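Local coordinates for chitin elicitor-binding protein (Oryza sativa subsp. japonica, PDB 5JCE) that binds chitin oligosaccharides from fungal cell walls and helps pass on the signal that starts the defence response of rice, at residues L39-G44 against Y217-G222; L43-L48 against T63-F68; A112-P117 against Q126-P131. All coordinates share one frame; numbering follows the deposited sequence.

Contact 1. Residues L39-G44 against Y217-G222; sequences LPDLLG and YGFTAG
Gly44 CA sits under the ring of Tyr217, 3.4 Å from the ring centroid and only 11° off the ring normal. This is a CH-pi contact over the middle of one face. A side chain on Gly44 would run into Tyr217 O, so glycine lets the strand come this close. Tyr217 CG lies between the backbone N and the carbonyl carbon (chi1 64°), which folds the ring back over the helix turn. Tyr217 OH reaches on to bond Leu48 O, and Arg226 makes a cation-pi contact with the ring. Close to Gly44 CA, Tyr217 N donates to Gly44 O at 2.8 Å.

The second grip is through Asp41. Asp41 OD1 accepts from Phe219 N at 2.9 Å, on the syn side of the carboxylate, somewhat out of its plane. The same oxygen lies at the edge of the Phe219 ring, in its plane, and the carboxylate and ring planes are 11° apart. Pro40 CB adds an apolar touch, 3.7 Å from Phe219 CE2. Replacing Tyr217 by alanine would probably uncover the Gly44 backbone, leave Leu48 O without its hydroxyl partner and take the ring from Arg226.

The contact joins helix 39-45 to the outermost strand 217-220 of a three-stranded antiparallel sheet. Two strand N-H groups find acceptors on the helix, one a backbone carbonyl and one a carboxylate. These two bonds are likely to help set the strand against the helix. The Tyr217 ring covers Gly44, while Phe219 meets Asp41 at its edge and touches Pro40.

Contact 2. Residues L43-L48 against T63-F68; sequences LGANGL and TVKIPF
Asn46 lays its amide against the backbone of Lys65 and crosses Val64 at about a right angle. Asn46 OD1 accepts from Lys65 N at 2.9 Å, and Asn46 ND2 donates to Lys65 O at 2.8 Å. Each bond runs along a lone pair of its acceptor. The Lys65 oxygen is tilted 24° out of the amide plane of Asn46. One side chain therefore takes up both the N-H and the C=O of a single strand residue, and the paired bonds fix which way round the amide sits. With CG anti to its own carbonyl carbon (chi1 -74°), the Asn46 amide is carried across to the strand, and ND2 also bonds Leu42 O. Val64 CG1 packs against Asn46 ND2 at 3.3 Å.

Lys65 runs the other way past Asn46. Its chain bends at the last torsion and brings NZ to Ala45 O at 3.3 Å, a long bond in the carbonyl plane. The ammonium group lies at the C-terminal end of a helix, where the helix dipole would probably favour a positive charge. Beside this bond, Ala45 CB meets the ring of Pro67, 3.7 Å from Pro67 CG.

The helix stops here in a Schellman motif. Gly47, with positive phi, is the C-prime residue; Leu48 N bonds Leu43 O, and Gly47 N makes a weak bond to Gly44 O.

Strand 63-72 pairs with strand 12-20 through Val64 and Ile66. Helix 27-34 packs on Asn46 through Tyr27 and on Val64 through Leu30. The end of helix 39-45 is thus fastened to strand 63-72 in a beta-alpha-alpha-beta unit consistent with a LysM fold.

Contact 3. Residues A112-P117 against Q126-P131; sequences AANNIP and QTLWIP. With NAG (2-acetamido-2-deoxy-beta-D-glucopyranose), chain C; NAG (2-acetamido-2-deoxy-beta-D-glucopyranose), chain B.
Asn114 OD1 meets both the sugar and the strand. It accepts from O4 of the chain C NAG at 2.5 Å and from Trp129 N at 2.7 Å, the latter in the carbonyl plane on a lone pair. Thr127 OG1 is 2.6 Å from O3 of the chain B NAG, a hydrogen bond that either may donate. Thr127 OG1 also lies 3.0 Å from O5 of the chain C NAG, but whether its proton goes there is not settled. It sits between the backbone N and the carbonyl carbon (chi1 60°), which brings it to both sugars.

The rotation of the Asn114 amide is held by its nitrogen. Asn114 ND2 donates to Trp129 O at 3.0 Å in a nearly straight bond (168°), and also bonds Ile110 O. Ala113 CB lies over one face of the Trp129 ring, toward its rim, and Pro131 CB covers the same ring. Further out, Ile116 CD1 touches Leu128 CD2 at 3.6 Å, and Leu128 packs on Leu93 and Ile96.

Asn114, Thr127 and Trp129 belong to the glycan pocket of this LysM domain. Two polar side chains reach the sugars, and backbone bonds fix at least Asn114 in place.

Overall arrangement
From the N terminus, the first element used by these contacts is helix 39-45, which opens both contact 1 and contact 2; they share Leu43 and Gly44. Contact 2 closes soon afterwards, on strand 63-72. Contact 3 follows in series and closes a short loop between helix 107-113 and strand 127-129. Contact 1 closes last, 173 residues on, so contact 3 is nested within its loop. Contacts 1 and 2 touch, with centres 9 Å apart, whereas contact 3 is centred about 28 Å from contact 1. Contacts 2 and 3 each tie a helix end to a strand through an asparagine; contact 1 joins helix 39-45 to the three-stranded sheet 217-240.

Contact 1. Residues L39-G44 against Y217-G222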
loop_
_atom_site.group_PDB
_atom_site.type_symbol
_atom_site.label_atom_id
_atom_site.label_comp_id
_atom_site.label_asym_id
_atom_site.label_seq_id
_atom_site.Cartn_x
_atom_site.Cartn_y
_atom_site.Cartn_z
ATOM N N LEU A 39 7.417 2.629 10.588
ATOM C CA LEU A 39 8.710 2.563 9.926
ATOM C C LEU A 39 9.013 1.152 9.399
ATOM O O LEU A 39 9.420 1.013 8.233
ATOM C CB LEU A 39 9.833 3.040 10.851
ATOM C CG LEU A 39 11.254 2.799 10.319
ATOM C CD1 LEU A 39 11.532 3.611 9.045
ATOM C CD2 LEU A 39 12.303 3.085 11.390
ATOM N N PRO A 40 8.807 0.104 10.234
ATOM C CA PRO A 40 9.157 -1.213 9.684
ATOM C C PRO A 40 8.284 -1.642 8.499
ATOM O O PRO A 40 8.786 -2.367 7.630
ATOM C CB PRO A 40 8.987 -2.168 10.877
ATOM C CG PRO A 40 8.392 -1.367 11.985
ATOM C CD PRO A 40 8.574 0.066 11.691
ATOM N N ASP A 41 7.035 -1.196 8.420
ATOM C CA ASP A 41 6.243 -1.518 7.234
ATOM C C ASP A 41 6.684 -0.703 6.013
ATOM O O ASP A 41 6.704 -1.231 4.898
ATOM C CB ASP A 41 4.751 -1.324 7.490
ATOM C CG ASP A 41 4.106 -2.537 8.164
ATOM O OD1 ASP A 41 4.803 -3.552 8.409
ATOM O OD2 ASP A 41 2.886 -2.494 8.425
ATOM N N LEU A 42 7.067 0.557 6.218
ATOM C CA LEU A 42 7.663 1.354 5.144
ATOM C C LEU A 42 8.957 0.722 4.648
ATOM O O LEU A 42 9.188 0.640 3.436
ATOM C CB LEU A 42 7.937 2.782 5.598
ATOM C CG LEU A 42 8.544 3.726 4.548
ATOM C CD1 LEU A 42 7.619 3.920 3.368
ATOM C CD2 LEU A 42 8.879 5.072 5.165
ATOM N N LEU A 43 9.801 0.282 5.580
ATOM C CA LEU A 43 11.021 -0.436 5.219
ATOM C C LEU A 43 10.708 -1.704 4.428
ATOM O O LEU A 43 11.266 -1.928 3.361
ATOM C CB LEU A 43 11.819 -0.792 6.461
ATOM C CG LEU A 43 12.463 0.340 7.231
ATOM C CD1 LEU A 43 12.964 -0.238 8.531
ATOM C CD2 LEU A 43 13.589 0.983 6.450
ATOM N N GLY A 44 9.775 -2.507 4.943
ATOM C CA GLY A 44 9.330 -3.713 4.271
ATOM C C GLY A 44 8.576 -3.471 2.977
ATOM O O GLY A 44 8.609 -4.293 2.074
ATOM N N TYR A 217 7.708 -6.970 2.208
ATOM C CA TYR A 217 7.197 -7.696 3.350
ATOM C C TYR A 217 6.493 -6.718 4.259
ATOM O O TYR A 217 6.587 -5.522 4.050
ATOM C CB TYR A 217 8.305 -8.453 4.088
ATOM C CG TYR A 217 9.357 -7.582 4.718
ATOM C CD1 TYR A 217 9.195 -7.113 6.019
ATOM C CD2 TYR A 217 10.529 -7.236 4.016
ATOM C CE1 TYR A 217 10.150 -6.308 6.608
ATOM C CE2 TYR A 217 11.498 -6.432 4.598
ATOM C CZ TYR A 217 11.293 -5.977 5.908
ATOM O OH TYR A 217 12.211 -5.181 6.532
ATOM N N GLY A 218 5.748 -7.237 5.235
ATOM C CA GLY A 218 4.953 -6.397 6.120
ATOM C C GLY A 218 4.684 -7.093 7.441
ATOM O O GLY A 218 4.984 -8.279 7.600
ATOM N N PHE A 219 4.121 -6.352 8.390
ATOM C CA PHE A 219 3.763 -6.898 9.696
ATOM C C PHE A 219 2.262 -6.773 9.943
ATOM O O PHE A 219 1.628 -5.804 9.513
ATOM C CB PHE A 219 4.555 -6.191 10.802
ATOM C CG PHE A 219 6.047 -6.379 10.690
ATOM C CD1 PHE A 219 6.670 -7.470 11.289
ATOM C CD2 PHE A 219 6.826 -5.477 9.967
ATOM C CE1 PHE A 219 8.052 -7.657 11.187
ATOM C CE2 PHE A 219 8.210 -5.669 9.851
ATOM C CZ PHE A 219 8.818 -6.762 10.466
ATOM N N THR A 220 1.691 -7.754 10.638
ATOM C CA THR A 220 0.270 -7.701 10.950
ATOM C C THR A 220 -0.041 -8.309 12.331
ATOM O O THR A 220 0.851 -8.850 12.994
ATOM C CB THR A 220 -0.542 -8.407 9.847
ATOM O OG1 THR A 220 -1.932 -8.057 9.944
ATOM C CG2 THR A 220 -0.343 -9.923 9.905
ATOM N N ALA A 221 -1.294 -8.175 12.768
ATOM C CA ALA A 221 -1.772 -8.729 14.043
ATOM C C ALA A 221 -1.031 -8.168 15.257
ATOM O O ALA A 221 -0.461 -8.921 16.053
ATOM C CB ALA A 221 -1.677 -10.253 14.033
ATOM N N GLY A 222 -1.068 -6.846 15.399
ATOM C CA GLY A 222 -0.374 -6.178 16.481
ATOM C C GLY A 222 1.111 -6.492 16.455
ATOM O O GLY A 222 1.712 -6.728 17.497
#

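Contact 2. Residues L43-L48 against T63-F68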
loop_
_atom_site.group_PDB
_atom_site.type_symbol
_atom_site.label_atom_id
_atom_site.label_comp_id
_atom_site.label_asym_id
_atom_site.label_seq_id
_atom_site.Cartn_x
_atom_site.Cartn_y
_atom_site.Cartn_z
ATOM N N LEU A 43 9.801 0.282 5.580
ATOM C CA LEU A 43 11.021 -0.436 5.219
ATOM C C LEU A 43 10.708 -1.704 4.428
ATOM O O LEU A 43 11.266 -1.928 3.361
ATOM C CB LEU A 43 11.819 -0.792 6.461
ATOM C CG LEU A 43 12.463 0.340 7.231
ATOM C CD1 LEU A 43 12.964 -0.238 8.531
ATOM C CD2 LEU A 43 13.589 0.983 6.450
ATOM N N GLY A 44 9.775 -2.507 4.943
ATOM C CA GLY A 44 9.330 -3.713 4.271
ATOM C C GLY A 44 8.576 -3.471 2.977
ATOM O O GLY A 44 8.609 -4.293 2.074
ATOM N N ALA A 45 7.870 -2.350 2.892
ATOM C CA ALA A 45 7.151 -1.983 1.674
ATOM C C ALA A 45 8.125 -1.658 0.556
ATOM O O ALA A 45 7.747 -1.655 -0.616
ATOM C CB ALA A 45 6.235 -0.797 1.925
ATOM N N ASN A 46 9.377 -1.373 0.923
ATOM C CA ASN A 46 10.417 -1.119 -0.071
ATOM C C ASN A 46 11.487 -2.218 -0.117
ATOM O O ASN A 46 12.434 -2.124 -0.875
ATOM C CB ASN A 46 11.073 0.233 0.194
ATOM C CG ASN A 46 10.179 1.396 -0.191
ATOM O OD1 ASN A 46 10.078 1.761 -1.371
ATOM N ND2 ASN A 46 9.510 1.982 0.808
ATOM N N GLY A 47 11.339 -3.247 0.714
ATOM C CA GLY A 47 12.292 -4.341 0.760
ATOM C C GLY A 47 13.636 -3.994 1.385
ATOM O O GLY A 47 14.669 -4.525 0.998
ATOM N N LEU A 48 13.648 -3.086 2.345
ATOM C CA LEU A 48 14.877 -2.850 3.086
ATOM C C LEU A 48 14.959 -3.955 4.125
ATOM O O LEU A 48 13.951 -4.595 4.399
ATOM C CB LEU A 48 14.897 -1.460 3.718
ATOM C CG LEU A 48 15.503 -0.378 2.825
ATOM C CD1 LEU A 48 14.518 0.015 1.738
ATOM C CD2 LEU A 48 15.904 0.837 3.645
ATOM N N THR A 63 12.958 7.667 -5.314
ATOM C CA THR A 63 11.556 7.325 -5.183
ATOM C C THR A 63 11.348 6.312 -4.060
ATOM O O THR A 63 12.034 5.300 -3.987
ATOM C CB THR A 63 10.962 6.748 -6.504
ATOM O OG1 THR A 63 11.737 5.631 -6.941
ATOM C CG2 THR A 63 10.911 7.793 -7.606
ATOM N N VAL A 64 10.400 6.591 -3.175
ATOM C CA VAL A 64 10.066 5.643 -2.137
ATOM C C VAL A 64 8.577 5.276 -2.194
ATOM O O VAL A 64 7.696 6.129 -2.346
ATOM C CB VAL A 64 10.435 6.181 -0.752
ATOM C CG1 VAL A 64 9.950 5.230 0.331
ATOM C CG2 VAL A 64 11.940 6.333 -0.644
ATOM N N LYS A 65 8.332 3.975 -2.117
ATOM C CA LYS A 65 7.007 3.397 -2.078
ATOM C C LYS A 65 6.430 3.656 -0.681
ATOM O O LYS A 65 7.029 3.273 0.327
ATOM C CB LYS A 65 7.127 1.904 -2.405
ATOM C CG LYS A 65 5.894 1.192 -2.876
ATOM C CD LYS A 65 6.231 -0.234 -3.335
ATOM C CE LYS A 65 5.002 -1.175 -3.189
ATOM N NZ LYS A 65 4.691 -1.609 -1.774
ATOM N N ILE A 66 5.294 4.349 -0.611
ATOM C CA ILE A 66 4.701 4.715 0.680
ATOM C C ILE A 66 3.288 4.157 0.825
ATOM O O ILE A 66 2.342 4.680 0.234
ATOM C CB ILE A 66 4.662 6.227 0.876
ATOM C CG1 ILE A 66 6.080 6.765 0.954
ATOM C CG2 ILE A 66 3.936 6.568 2.173
ATOM C CD1 ILE A 66 6.150 8.213 1.223
ATOM N N PRO A 67 3.146 3.074 1.605
ATOM C CA PRO A 67 1.837 2.427 1.715
ATOM C C PRO A 67 0.904 3.211 2.640
ATOM O O PRO A 67 1.370 3.941 3.517
ATOM C CB PRO A 67 2.179 1.051 2.298
ATOM C CG PRO A 67 3.392 1.305 3.118
ATOM C CD PRO A 67 4.173 2.386 2.407
ATOM N N PHE A 68 -0.389 3.070 2.425
ATOM C CA PHE A 68 -1.410 3.708 3.234
ATOM C C PHE A 68 -2.764 3.016 3.093
ATOM O O PHE A 68 -2.993 2.282 2.171
ATOM C CB PHE A 68 -1.530 5.172 2.879
ATOM C CG PHE A 68 -1.904 5.410 1.469
ATOM C CD1 PHE A 68 -3.200 5.301 1.069
ATOM C CD2 PHE A 68 -0.962 5.733 0.559
ATOM C CE1 PHE A 68 -3.552 5.521 -0.223
ATOM C CE2 PHE A 68 -1.298 5.958 -0.733
ATOM C CZ PHE A 68 -2.598 5.857 -1.129
#

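Contact 3. Residues A112-P117 against Q126-P131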
loop_
_atom_site.group_PDB
_atom_site.type_symbol
_atom_site.label_atom_id
_atom_site.label_comp_id
_atom_site.label_asym_id
_atom_site.label_seq_id
_atom_site.Cartn_x
_atom_site.Cartn_y
_atom_site.Cartn_z
ATOM N N ALA A 112 -11.951 20.394 -1.456
ATOM C CA ALA A 112 -13.166 19.604 -1.371
ATOM C C ALA A 112 -13.099 18.613 -0.209
ATOM O O ALA A 112 -14.107 18.355 0.444
ATOM C CB ALA A 112 -13.422 18.876 -2.677
ATOM N N ALA A 113 -11.915 18.070 0.065
ATOM C CA ALA A 113 -11.785 17.068 1.118
ATOM C C ALA A 113 -11.905 17.683 2.525
ATOM O O ALA A 113 -12.318 16.997 3.467
ATOM C CB ALA A 113 -10.460 16.311 0.976
ATOM N N ASN A 114 -11.549 18.965 2.649
ATOM C CA ASN A 114 -11.569 19.679 3.931
ATOM C C ASN A 114 -12.650 20.769 4.008
ATOM O O ASN A 114 -12.569 21.685 4.832
ATOM C CB ASN A 114 -10.199 20.298 4.215
ATOM C CG ASN A 114 -9.079 19.268 4.223
ATOM O OD1 ASN A 114 -8.725 18.726 5.272
ATOM N ND2 ASN A 114 -8.512 19.003 3.048
ATOM N N ASN A 115 -13.663 20.643 3.154
ATOM C CA ASN A 115 -14.796 21.566 3.092
ATOM C C ASN A 115 -14.417 23.044 3.001
ATOM O O ASN A 115 -15.161 23.910 3.456
ATOM C CB ASN A 115 -15.701 21.349 4.298
ATOM C CG ASN A 115 -17.169 21.535 3.957
ATOM O OD1 ASN A 115 -17.508 22.217 2.985
ATOM N ND2 ASN A 115 -18.049 20.949 4.765
ATOM N N ILE A 116 -13.262 23.336 2.420
ATOM C CA ILE A 116 -12.800 24.713 2.279
ATOM C C ILE A 116 -13.468 25.361 1.064
ATOM O O ILE A 116 -13.337 24.872 -0.055
ATOM C CB ILE A 116 -11.263 24.761 2.168
ATOM C CG1 ILE A 116 -10.644 24.305 3.490
ATOM C CG2 ILE A 116 -10.775 26.148 1.811
ATOM C CD1 ILE A 116 -9.195 23.885 3.379
ATOM N N PRO A 117 -14.206 26.462 1.291
ATOM C CA PRO A 117 -15.097 27.080 0.289
ATOM C C PRO A 117 -14.389 27.996 -0.721
ATOM O O PRO A 117 -14.872 28.136 -1.846
ATOM C CB PRO A 117 -16.083 27.897 1.147
ATOM C CG PRO A 117 -15.581 27.795 2.597
ATOM C CD PRO A 117 -14.195 27.222 2.554
ATOM N N GLN A 126 -3.623 25.277 10.407
ATOM C CA GLN A 126 -4.828 24.552 10.019
ATOM C C GLN A 126 -4.447 23.154 9.523
ATOM O O GLN A 126 -3.442 22.975 8.837
ATOM C CB GLN A 126 -5.609 25.319 8.948
ATOM C CG GLN A 126 -6.939 24.681 8.568
ATOM C CD GLN A 126 -7.613 25.375 7.388
ATOM O OE1 GLN A 126 -7.212 26.469 6.971
ATOM N NE2 GLN A 126 -8.614 24.713 6.813
ATOM N N THR A 127 -5.231 22.149 9.876
ATOM C CA THR A 127 -4.887 20.820 9.438
ATOM C C THR A 127 -5.747 20.414 8.268
ATOM O O THR A 127 -6.934 20.738 8.191
ATOM C CB THR A 127 -5.013 19.782 10.554
ATOM O OG1 THR A 127 -6.361 19.747 11.040
ATOM C CG2 THR A 127 -4.048 20.114 11.680
ATOM N N LEU A 128 -5.100 19.689 7.363
ATOM C CA LEU A 128 -5.649 19.318 6.075
ATOM C C LEU A 128 -5.501 17.840 5.880
ATOM O O LEU A 128 -4.398 17.299 5.926
ATOM C CB LEU A 128 -4.923 20.041 4.950
ATOM C CG LEU A 128 -4.995 21.552 4.863
ATOM C CD1 LEU A 128 -4.007 22.048 3.818
ATOM C CD2 LEU A 128 -6.420 21.956 4.522
ATOM N N TRP A 129 -6.609 17.172 5.664
ATOM C CA TRP A 129 -6.529 15.830 5.153
ATOM C C TRP A 129 -6.074 15.883 3.671
ATOM O O TRP A 129 -6.566 16.682 2.884
ATOM C CB TRP A 129 -7.880 15.148 5.337
ATOM C CG TRP A 129 -8.081 13.940 4.531
ATOM C CD1 TRP A 129 -7.154 12.970 4.231
ATOM C CD2 TRP A 129 -9.298 13.545 3.916
ATOM N NE1 TRP A 129 -7.735 11.995 3.450
ATOM C CE2 TRP A 129 -9.050 12.323 3.241
ATOM C CE3 TRP A 129 -10.579 14.104 3.860
ATOM C CZ2 TRP A 129 -10.043 11.653 2.523
ATOM C CZ3 TRP A 129 -11.562 13.440 3.142
ATOM C CH2 TRP A 129 -11.289 12.229 2.477
ATOM N N ILE A 130 -5.103 15.086 3.285
ATOM C CA ILE A 130 -4.652 15.100 1.917
ATOM C C ILE A 130 -5.104 13.802 1.365
ATOM O O ILE A 130 -4.599 12.803 1.779
ATOM C CB ILE A 130 -3.127 15.131 1.852
ATOM C CG1 ILE A 130 -2.583 16.381 2.526
ATOM C CG2 ILE A 130 -2.642 15.045 0.429
ATOM C CD1 ILE A 130 -3.226 17.652 2.063
ATOM N N PRO A 131 -6.079 13.829 0.382
ATOM C CA PRO A 131 -6.518 12.510 -0.065
ATOM C C PRO A 131 -5.826 11.944 -1.283
ATOM O O PRO A 131 -6.152 12.245 -2.394
ATOM C CB PRO A 131 -7.981 12.737 -0.354
ATOM C CG PRO A 131 -8.026 14.072 -0.941
ATOM C CD PRO A 131 -6.851 14.838 -0.453
HETATM C C1 NAG C . -9.877 19.216 11.214
HETATM C C2 NAG C . -10.386 20.246 10.244
HETATM C C3 NAG C . -10.908 19.554 9.020
HETATM C C4 NAG C . -9.790 18.763 8.400
HETATM C C5 NAG C . -9.405 17.716 9.397
HETATM C C6 NAG C . -8.243 16.906 8.895
HETATM C C7 NAG C . -11.108 22.046 11.592
HETATM C C8 NAG C . -12.199 22.661 12.352
HETATM N N2 NAG C . -11.402 20.977 10.916
HETATM O O3 NAG C . -11.340 20.526 8.121
HETATM O O4 NAG C . -10.219 18.107 7.219
HETATM O O5 NAG C . -8.966 18.387 10.545
HETATM O O6 NAG C . -7.590 16.368 10.020
HETATM O O7 NAG C . -10.027 22.538 11.608
HETATM C C1 NAG B . -9.014 18.820 16.288
HETATM C C2 NAG B . -7.796 18.494 15.440
HETATM C C3 NAG B . -7.811 19.229 14.117
HETATM C C4 NAG B . -9.165 19.138 13.456
HETATM C C5 NAG B . -10.190 19.647 14.404
HETATM C C6 NAG B . -11.546 19.392 13.845
HETATM C C7 NAG B . -5.798 17.805 16.603
HETATM C C8 NAG B . -4.475 18.191 17.154
HETATM N N2 NAG B . -6.551 18.782 16.122
HETATM O O3 NAG B . -6.859 18.586 13.295
HETATM O O4 NAG B . -9.230 19.928 12.278
HETATM O O5 NAG B . -10.162 18.759 15.473
HETATM O O6 NAG B . -11.915 18.225 14.538
HETATM O O7 NAG B . -6.165 16.666 16.616
#